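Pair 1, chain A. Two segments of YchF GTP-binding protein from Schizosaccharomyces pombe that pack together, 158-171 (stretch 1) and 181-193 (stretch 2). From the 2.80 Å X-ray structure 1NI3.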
# COMPACT_ATOMS: atom_id res chain seq x y z
N PHE A 158 -7.66 18.42 13.16
CA PHE A 158 -6.81 17.72 14.10
C PHE A 158 -5.62 18.56 14.52
O PHE A 158 -5.32 18.67 15.69
CB PHE A 158 -6.29 16.42 13.50
CG PHE A 158 -5.42 15.65 14.44
CD1 PHE A 158 -5.98 14.73 15.33
CD2 PHE A 158 -4.04 15.83 14.45
CE1 PHE A 158 -5.18 14.00 16.22
CE2 PHE A 158 -3.23 15.10 15.33
CZ PHE A 158 -3.80 14.18 16.22
N VAL A 159 -4.94 19.12 13.54
CA VAL A 159 -3.78 19.95 13.83
C VAL A 159 -4.21 21.12 14.71
O VAL A 159 -3.66 21.33 15.79
CB VAL A 159 -3.15 20.49 12.53
CG1 VAL A 159 -2.03 21.46 12.86
CG2 VAL A 159 -2.62 19.33 11.70
N GLU A 160 -5.20 21.87 14.23
CA GLU A 160 -5.74 23.02 14.95
C GLU A 160 -5.87 22.69 16.45
O GLU A 160 -5.32 23.40 17.30
CB GLU A 160 -7.12 23.38 14.37
CG GLU A 160 -7.79 24.63 14.96
CD GLU A 160 -7.08 25.93 14.60
OE1 GLU A 160 -7.75 26.99 14.63
OE2 GLU A 160 -5.86 25.89 14.31
N LYS A 161 -6.58 21.61 16.75
CA LYS A 161 -6.79 21.19 18.12
C LYS A 161 -5.48 20.84 18.79
O LYS A 161 -5.14 21.37 19.84
CB LYS A 161 -7.76 20.00 18.17
CG LYS A 161 -8.19 19.60 19.58
CD LYS A 161 -7.10 18.79 20.29
CE LYS A 161 -7.39 18.55 21.77
NZ LYS A 161 -6.37 17.63 22.38
N HIS A 162 -4.73 19.94 18.17
CA HIS A 162 -3.44 19.53 18.73
C HIS A 162 -2.55 20.75 18.95
O HIS A 162 -1.87 20.88 19.97
CB HIS A 162 -2.75 18.53 17.80
CG HIS A 162 -1.48 17.98 18.35
ND1 HIS A 162 -0.32 18.71 18.42
CD2 HIS A 162 -1.21 16.77 18.91
CE1 HIS A 162 0.61 17.99 19.01
NE2 HIS A 162 0.10 16.81 19.32
N LEU A 163 -2.55 21.65 17.97
CA LEU A 163 -1.76 22.88 18.03
C LEU A 163 -2.27 23.72 19.20
O LEU A 163 -1.49 24.37 19.90
CB LEU A 163 -1.89 23.66 16.72
CG LEU A 163 -1.15 24.99 16.65
CD1 LEU A 163 0.27 24.84 17.15
CD2 LEU A 163 -1.18 25.50 15.23
N GLU A 164 -3.58 23.70 19.40
CA GLU A 164 -4.19 24.43 20.50
C GLU A 164 -3.64 23.88 21.81
O GLU A 164 -3.38 24.63 22.75
CB GLU A 164 -5.71 24.25 20.46
CG GLU A 164 -6.36 24.05 21.83
CD GLU A 164 -7.57 23.13 21.78
OE1 GLU A 164 -8.60 23.50 21.17
OE2 GLU A 164 -7.50 22.02 22.36
N GLY A 165 -3.45 22.57 21.86
CA GLY A 165 -2.93 21.94 23.06
C GLY A 165 -1.51 22.33 23.42
O GLY A 165 -1.17 22.48 24.60
N LEU A 166 -0.68 22.51 22.40
CA LEU A 166 0.71 22.90 22.62
C LEU A 166 0.87 24.37 23.00
O LEU A 166 1.88 24.75 23.57
CB LEU A 166 1.54 22.60 21.37
CG LEU A 166 1.84 21.13 21.09
CD1 LEU A 166 2.62 21.03 19.79
CD2 LEU A 166 2.63 20.52 22.24
N ARG A 167 -0.13 25.19 22.68
CA ARG A 167 -0.05 26.60 23.02
C ARG A 167 -0.15 26.76 24.53
O ARG A 167 0.36 27.72 25.12
CB ARG A 167 -1.17 27.39 22.33
CG ARG A 167 -1.13 27.31 20.82
CD ARG A 167 -2.43 27.83 20.21
NE ARG A 167 -2.55 27.48 18.80
CZ ARG A 167 -3.68 27.57 18.11
NH1 ARG A 167 -4.79 28.01 18.69
NH2 ARG A 167 -3.71 27.23 16.82
N LYS A 168 -0.82 25.80 25.17
CA LYS A 168 -0.97 25.80 26.62
C LYS A 168 0.42 25.83 27.27
O LYS A 168 0.90 26.89 27.69
CB LYS A 168 -1.72 24.55 27.09
CG LYS A 168 -3.18 24.49 26.67
CD LYS A 168 -3.83 23.21 27.17
CE LYS A 168 -5.34 23.25 26.97
NZ LYS A 168 -5.93 24.42 27.67
N ILE A 169 1.06 24.66 27.33
CA ILE A 169 2.38 24.53 27.92
C ILE A 169 3.43 25.31 27.13
O ILE A 169 4.31 24.71 26.52
CB ILE A 169 2.84 23.05 27.98
CG1 ILE A 169 1.66 22.13 28.35
CG2 ILE A 169 3.99 22.89 28.97
CD1 ILE A 169 0.75 21.79 27.17
N THR A 170 3.33 26.63 27.12
CA THR A 170 4.29 27.47 26.40
C THR A 170 4.45 28.81 27.14
O THR A 170 5.07 29.75 26.63
CB THR A 170 3.86 27.75 24.94
OG1 THR A 170 3.50 26.52 24.31
CG2 THR A 170 5.00 28.38 24.15
N SER A 171 3.88 28.88 28.34
CA SER A 171 3.97 30.08 29.17
C SER A 171 5.41 30.28 29.63
O SER A 171 6.09 29.34 30.06
CB SER A 171 3.03 29.94 30.38
OG SER A 171 3.12 28.65 30.96
N ALA A 181 12.42 23.62 23.45
CA ALA A 181 12.43 22.32 22.78
C ALA A 181 11.07 22.09 22.16
O ALA A 181 10.94 21.85 20.96
CB ALA A 181 12.74 21.22 23.78
N LYS A 182 10.04 22.16 23.00
CA LYS A 182 8.68 21.95 22.55
C LYS A 182 8.19 23.08 21.65
O LYS A 182 7.30 22.87 20.82
CB LYS A 182 7.75 21.80 23.76
CG LYS A 182 8.19 20.71 24.73
CD LYS A 182 7.19 20.54 25.86
CE LYS A 182 7.72 19.60 26.93
NZ LYS A 182 6.74 19.46 28.04
N LYS A 183 8.77 24.26 21.79
CA LYS A 183 8.38 25.40 20.96
C LYS A 183 8.71 25.15 19.48
O LYS A 183 7.89 25.43 18.60
CB LYS A 183 9.08 26.69 21.42
CG LYS A 183 8.71 27.15 22.81
CD LYS A 183 9.44 28.44 23.17
CE LYS A 183 9.34 28.79 24.65
NZ LYS A 183 7.93 28.96 25.13
N GLU A 184 9.90 24.63 19.23
CA GLU A 184 10.33 24.32 17.87
C GLU A 184 9.27 23.43 17.23
O GLU A 184 8.97 23.55 16.05
CB GLU A 184 11.69 23.59 17.89
CG GLU A 184 12.23 23.19 16.51
CD GLU A 184 12.54 21.70 16.39
OE1 GLU A 184 13.11 21.27 15.36
OE2 GLU A 184 12.20 20.94 17.33
N GLU A 185 8.70 22.54 18.04
CA GLU A 185 7.67 21.61 17.59
C GLU A 185 6.41 22.37 17.19
O GLU A 185 5.77 22.06 16.19
CB GLU A 185 7.33 20.62 18.70
CG GLU A 185 6.63 19.36 18.20
CD GLU A 185 6.04 18.52 19.31
OE1 GLU A 185 6.70 18.38 20.36
OE2 GLU A 185 4.92 17.98 19.13
N GLN A 186 6.07 23.37 17.99
CA GLN A 186 4.89 24.19 17.75
C GLN A 186 5.08 24.99 16.47
O GLN A 186 4.13 25.19 15.71
CB GLN A 186 4.65 25.12 18.94
CG GLN A 186 3.37 25.93 18.86
CD GLN A 186 2.83 26.33 20.23
OE1 GLN A 186 1.84 27.05 20.34
NE2 GLN A 186 3.47 25.83 21.29
N ALA A 187 6.30 25.45 16.22
CA ALA A 187 6.57 26.22 15.02
C ALA A 187 6.36 25.33 13.78
O ALA A 187 5.89 25.80 12.74
CB ALA A 187 7.99 26.75 15.04
N ILE A 188 6.70 24.05 13.92
CA ILE A 188 6.57 23.08 12.85
C ILE A 188 5.10 22.69 12.67
O ILE A 188 4.59 22.71 11.55
CB ILE A 188 7.40 21.83 13.16
CG1 ILE A 188 8.87 22.23 13.24
CG2 ILE A 188 7.15 20.75 12.11
CD1 ILE A 188 9.80 21.12 13.64
N ILE A 189 4.43 22.35 13.77
CA ILE A 189 3.03 22.00 13.67
C ILE A 189 2.33 23.15 12.96
O ILE A 189 1.37 22.95 12.21
CB ILE A 189 2.39 21.78 15.06
CG1 ILE A 189 2.50 20.32 15.46
CG2 ILE A 189 0.92 22.22 15.03
CD1 ILE A 189 3.90 19.81 15.56
N GLU A 190 2.81 24.36 13.22
CA GLU A 190 2.25 25.56 12.63
C GLU A 190 2.33 25.46 11.11
O GLU A 190 1.35 25.73 10.41
CB GLU A 190 3.03 26.78 13.11
CG GLU A 190 2.23 28.08 13.13
CD GLU A 190 1.09 28.03 14.13
OE1 GLU A 190 -0.06 27.77 13.71
OE2 GLU A 190 1.35 28.24 15.34
N LYS A 191 3.50 25.09 10.60
CA LYS A 191 3.71 24.94 9.16
C LYS A 191 2.80 23.84 8.62
O LYS A 191 2.23 23.97 7.54
CB LYS A 191 5.17 24.58 8.86
CG LYS A 191 6.16 25.72 9.00
CD LYS A 191 7.60 25.24 8.72
CE LYS A 191 7.74 24.61 7.34
NZ LYS A 191 9.08 23.97 7.16
N VAL A 192 2.68 22.74 9.37
CA VAL A 192 1.83 21.62 8.97
C VAL A 192 0.42 22.14 8.73
O VAL A 192 -0.24 21.76 7.76
CB VAL A 192 1.77 20.54 10.06
CG1 VAL A 192 0.77 19.48 9.68
CG2 VAL A 192 3.15 19.94 10.25
N TYR A 193 -0.04 23.01 9.63
CA TYR A 193 -1.37 23.59 9.52
C TYR A 193 -1.35 24.50 8.30
O TYR A 193 -2.17 24.36 7.39
CB TYR A 193 -1.69 24.41 10.76
CG TYR A 193 -3.14 24.85 10.81
CD1 TYR A 193 -4.13 24.00 11.31
CD2 TYR A 193 -3.52 26.10 10.35
CE1 TYR A 193 -5.46 24.39 11.35
CE2 TYR A 193 -4.84 26.51 10.37
CZ TYR A 193 -5.81 25.65 10.87
OH TYR A 193 -7.12 26.07 10.90

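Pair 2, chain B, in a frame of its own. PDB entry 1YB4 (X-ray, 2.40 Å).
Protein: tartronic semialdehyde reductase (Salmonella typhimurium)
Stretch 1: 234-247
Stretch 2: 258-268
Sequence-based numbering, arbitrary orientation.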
# COMPACT_ATOMS: atom_id res chain seq x y z
N LYS B 234 -1.20 -6.82 23.11
CA LYS B 234 -1.68 -7.75 22.09
C LYS B 234 -1.95 -7.13 20.72
O LYS B 234 -2.41 -5.99 20.61
CB LYS B 234 -2.97 -8.47 22.55
CG LYS B 234 -2.90 -9.27 23.86
CD LYS B 234 -4.27 -9.92 24.15
CE LYS B 234 -4.42 -10.41 25.60
NZ LYS B 234 -3.34 -11.33 26.05
N ILE B 235 -1.67 -7.90 19.68
CA ILE B 235 -1.91 -7.46 18.32
C ILE B 235 -3.40 -7.21 18.19
O ILE B 235 -3.82 -6.21 17.61
CB ILE B 235 -1.42 -8.52 17.32
CG1 ILE B 235 0.11 -8.50 17.29
CG2 ILE B 235 -2.01 -8.27 15.93
CD1 ILE B 235 0.76 -9.48 16.32
N ALA B 236 -4.21 -8.09 18.75
CA ALA B 236 -5.67 -7.91 18.68
C ALA B 236 -6.06 -6.53 19.21
O ALA B 236 -7.01 -5.91 18.73
CB ALA B 236 -6.37 -8.98 19.48
N LEU B 237 -5.33 -6.05 20.21
CA LEU B 237 -5.58 -4.75 20.80
C LEU B 237 -5.17 -3.61 19.85
O LEU B 237 -5.93 -2.66 19.60
CB LEU B 237 -4.83 -4.64 22.12
CG LEU B 237 -5.74 -4.90 23.31
CD1 LEU B 237 -4.96 -5.57 24.44
CD2 LEU B 237 -6.36 -3.55 23.75
N HIS B 238 -3.95 -3.70 19.33
CA HIS B 238 -3.48 -2.68 18.41
C HIS B 238 -4.38 -2.71 17.16
O HIS B 238 -4.46 -1.72 16.43
CB HIS B 238 -2.01 -2.91 18.04
CG HIS B 238 -1.26 -1.65 17.74
ND1 HIS B 238 0.11 -1.57 17.80
CD2 HIS B 238 -1.70 -0.42 17.40
CE1 HIS B 238 0.49 -0.33 17.50
NE2 HIS B 238 -0.60 0.38 17.26
N GLN B 239 -5.05 -3.84 16.93
CA GLN B 239 -5.96 -3.94 15.78
C GLN B 239 -7.18 -3.05 16.02
O GLN B 239 -7.55 -2.25 15.17
CB GLN B 239 -6.41 -5.39 15.56
CG GLN B 239 -5.36 -6.30 14.93
CD GLN B 239 -5.83 -6.94 13.63
OE1 GLN B 239 -5.93 -6.27 12.60
NE2 GLN B 239 -6.13 -8.24 13.67
N LYS B 240 -7.79 -3.21 17.19
CA LYS B 240 -8.94 -2.42 17.56
C LYS B 240 -8.54 -0.93 17.48
O LYS B 240 -9.31 -0.10 16.98
CB LYS B 240 -9.41 -2.81 18.97
CG LYS B 240 -10.67 -2.08 19.52
CD LYS B 240 -10.32 -0.84 20.37
CE LYS B 240 -9.31 -1.16 21.48
NZ LYS B 240 -8.94 0.01 22.34
N ASP B 241 -7.34 -0.60 17.96
CA ASP B 241 -6.90 0.79 17.90
C ASP B 241 -6.74 1.30 16.46
O ASP B 241 -7.26 2.37 16.13
CB ASP B 241 -5.59 0.99 18.67
CG ASP B 241 -5.79 1.04 20.17
OD1 ASP B 241 -6.82 1.60 20.60
OD2 ASP B 241 -4.91 0.54 20.91
N LEU B 242 -6.04 0.56 15.61
CA LEU B 242 -5.86 1.00 14.23
C LEU B 242 -7.21 1.14 13.55
O LEU B 242 -7.33 1.85 12.56
CB LEU B 242 -4.98 0.03 13.44
CG LEU B 242 -3.50 0.02 13.86
CD1 LEU B 242 -2.70 -0.77 12.81
CD2 LEU B 242 -2.97 1.45 14.00
N ASN B 243 -8.23 0.49 14.09
CA ASN B 243 -9.56 0.60 13.50
C ASN B 243 -10.15 1.98 13.83
O ASN B 243 -10.92 2.54 13.04
CB ASN B 243 -10.49 -0.50 14.01
CG ASN B 243 -11.75 -0.63 13.15
OD1 ASN B 243 -12.85 -0.74 13.68
ND2 ASN B 243 -11.58 -0.62 11.83
N LEU B 244 -9.81 2.52 15.00
CA LEU B 244 -10.28 3.86 15.36
C LEU B 244 -9.65 4.84 14.39
O LEU B 244 -10.34 5.69 13.83
CB LEU B 244 -9.85 4.21 16.77
CG LEU B 244 -10.77 3.67 17.84
CD1 LEU B 244 -10.15 3.88 19.21
CD2 LEU B 244 -12.12 4.37 17.72
N ALA B 245 -8.34 4.73 14.20
CA ALA B 245 -7.62 5.60 13.28
C ALA B 245 -8.21 5.54 11.87
O ALA B 245 -8.50 6.57 11.27
CB ALA B 245 -6.15 5.23 13.22
N LEU B 246 -8.40 4.33 11.35
CA LEU B 246 -8.96 4.19 10.00
C LEU B 246 -10.42 4.67 9.88
O LEU B 246 -10.80 5.22 8.85
CB LEU B 246 -8.82 2.73 9.54
CG LEU B 246 -7.37 2.33 9.26
CD1 LEU B 246 -7.25 0.82 9.13
CD2 LEU B 246 -6.90 3.03 7.98
N GLN B 247 -11.23 4.48 10.91
CA GLN B 247 -12.61 4.94 10.86
C GLN B 247 -12.62 6.47 10.99
O GLN B 247 -13.42 7.14 10.34
CB GLN B 247 -13.45 4.31 11.97
CG GLN B 247 -13.75 2.83 11.79
CD GLN B 247 -14.54 2.54 10.52
OE1 GLN B 247 -13.98 2.38 9.43
NE2 GLN B 247 -15.86 2.47 10.65
N ASN B 258 0.01 3.88 4.95
CA ASN B 258 0.73 2.88 5.72
C ASN B 258 -0.03 2.38 6.95
O ASN B 258 0.15 1.25 7.39
CB ASN B 258 2.15 3.37 6.05
CG ASN B 258 3.07 3.36 4.82
OD1 ASN B 258 2.74 2.76 3.78
ND2 ASN B 258 4.22 4.00 4.94
N THR B 259 -0.91 3.19 7.51
CA THR B 259 -1.70 2.72 8.64
C THR B 259 -2.66 1.67 8.05
O THR B 259 -2.85 0.60 8.62
CB THR B 259 -2.52 3.87 9.29
OG1 THR B 259 -1.61 4.90 9.74
CG2 THR B 259 -3.33 3.37 10.47
N ALA B 260 -3.23 1.96 6.88
CA ALA B 260 -4.14 1.02 6.24
C ALA B 260 -3.43 -0.32 6.05
O ALA B 260 -3.97 -1.37 6.42
CB ALA B 260 -4.62 1.55 4.90
N THR B 261 -2.23 -0.28 5.49
CA THR B 261 -1.45 -1.50 5.27
C THR B 261 -1.13 -2.19 6.58
O THR B 261 -1.28 -3.40 6.68
CB THR B 261 -0.11 -1.23 4.56
OG1 THR B 261 -0.34 -0.52 3.34
CG2 THR B 261 0.60 -2.55 4.26
N CYS B 262 -0.68 -1.44 7.58
CA CYS B 262 -0.35 -2.05 8.88
C CYS B 262 -1.50 -2.87 9.43
O CYS B 262 -1.29 -3.94 10.00
CB CYS B 262 0.06 -0.99 9.90
SG CYS B 262 1.80 -0.54 9.75
N GLN B 263 -2.72 -2.38 9.25
CA GLN B 263 -3.90 -3.09 9.75
C GLN B 263 -4.01 -4.41 9.00
O GLN B 263 -4.35 -5.44 9.59
CB GLN B 263 -5.16 -2.25 9.53
CG GLN B 263 -6.46 -2.87 10.07
CD GLN B 263 -6.46 -3.00 11.59
OE1 GLN B 263 -5.58 -3.63 12.18
NE2 GLN B 263 -7.46 -2.40 12.23
N GLU B 264 -3.73 -4.39 7.70
CA GLU B 264 -3.80 -5.61 6.90
C GLU B 264 -2.71 -6.60 7.29
O GLU B 264 -2.94 -7.82 7.29
CB GLU B 264 -3.71 -5.27 5.41
CG GLU B 264 -4.85 -4.43 4.91
CD GLU B 264 -6.21 -4.98 5.31
OE1 GLU B 264 -6.52 -6.13 4.92
OE2 GLU B 264 -6.95 -4.27 6.02
N LEU B 265 -1.52 -6.09 7.60
CA LEU B 265 -0.42 -6.95 8.01
C LEU B 265 -0.78 -7.63 9.35
O LEU B 265 -0.44 -8.79 9.59
CB LEU B 265 0.87 -6.13 8.14
CG LEU B 265 1.49 -5.54 6.86
CD1 LEU B 265 2.67 -4.67 7.22
CD2 LEU B 265 1.93 -6.65 5.92
N PHE B 266 -1.49 -6.90 10.22
CA PHE B 266 -1.93 -7.47 11.49
C PHE B 266 -2.93 -8.58 11.20
O PHE B 266 -3.06 -9.52 11.98
CB PHE B 266 -2.61 -6.42 12.39
CG PHE B 266 -1.64 -5.58 13.19
CD1 PHE B 266 -0.43 -6.10 13.62
CD2 PHE B 266 -1.95 -4.26 13.53
CE1 PHE B 266 0.45 -5.34 14.37
CE2 PHE B 266 -1.08 -3.48 14.28
CZ PHE B 266 0.12 -4.02 14.70
N ASN B 267 -3.64 -8.46 10.08
CA ASN B 267 -4.61 -9.47 9.69
C ASN B 267 -3.85 -10.73 9.33
O ASN B 267 -4.33 -11.84 9.56
CB ASN B 267 -5.44 -9.01 8.48
CG ASN B 267 -6.56 -8.06 8.87
OD1 ASN B 267 -6.95 -7.99 10.03
ND2 ASN B 267 -7.09 -7.33 7.89
N THR B 268 -2.66 -10.57 8.76
CA THR B 268 -1.83 -11.72 8.41
C THR B 268 -1.32 -12.36 9.70
O THR B 268 -1.26 -13.58 9.80
CB THR B 268 -0.66 -11.29 7.47
OG1 THR B 268 -1.19 -10.97 6.18
CG2 THR B 268 0.38 -12.40 7.30

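The sharpest difference between the two pairs lies at one matched position, Ile A189 in pair 1 and Phe B266 in pair 2. In each, the side chain sits as a knob among four residues of the facing helix, but one knob is a branched aliphatic chain and the other an aromatic ring. Ile A189 enters the hole formed by Val A159, His A162, Leu A163 and Leu A166; its CG2 lies 3.7 Å from Val A159 CG1 and 3.4 Å from Leu A163 CD1. Phe B266 fills the corresponding hole, formed by Ile B235, His B238, Gln B239 and Leu B242, and has more of its own surface covered by the facing stretch, 115 Å² against 63 Å². Its flat ring reaches several neighbours at once: CD1 lies 3.5 Å from Ile B235 CG2, and CE2 lies 3.5 Å from Leu B242 CD1, which meets the ring at its edge.

The frame around these knobs is shared. Both pairs are nearly antiparallel helices, at 162° with axes 9.6 Å apart in pair 1 and at 151° and 10.0 Å in pair 2, and 14 central residues superpose with an RMSD of 0.4 Å. Leu A166 and Leu B242 match almost atom for atom, both with chi1 m and chi2 t, a conformation that suits leucine on a helix. His A162 and His B238 occupy matching positions, with His A162 CA and His B238 CA 1.2 Å apart after superposition, but their rings are turned differently. The ring of His A162 has Glu A185 OE2 at its edge, 4.3 Å from CE1, whereas CE2 of Phe B266 lies over one face of the His B238 ring, the two ring planes inclined at 41°.

A glutamine occupies another shared position, Gln A186 and Gln B263, and in both its CA-to-CB bond points sideways while the end of the chain comes nearer the partner helix. A long side chain ending in an amide suits this place, since its methylenes can pack while its NH2 can donate to an oxygen acceptor on the facing stretch. In pair 2, Gln B263 NE2 donates to Gln B239 O at 2.9 Å with a nearly straight angle of 171°. In pair 1, Gln A186 NE2 works farther along the facing stretch: its bond to Leu A166 O is weak, at 3.0 Å and 127°, and a better-directed one reaches Thr A170 OG1 at 3.1 Å. Thr A170 supplies a hydroxyl where the matching Leu B246 supplies hydrocarbon, its CD1 lying 3.7 Å from Gln B263 CB.

One turn earlier on stretch 2, a long side chain in pair 1 matches a short one in pair 2. Lys A183 extends its chain until NZ lies 3.1 Å from Thr A170 CG2, whereas at its match, Ala B260, Leu B246 CD2 lies 3.8 Å from Ala B260 CA. One position earlier, the lysine Lys A182 is exposed, as suits its charge, while Thr B259 is buried and turns its methyl to the partner helix, with CG2 4.0 Å from Leu B242 CD2. The same backbone thus accepts different mixtures of apolar and polar side chains: Leu A163 gives way to Gln B239, while Thr A170 gives way to Leu B246.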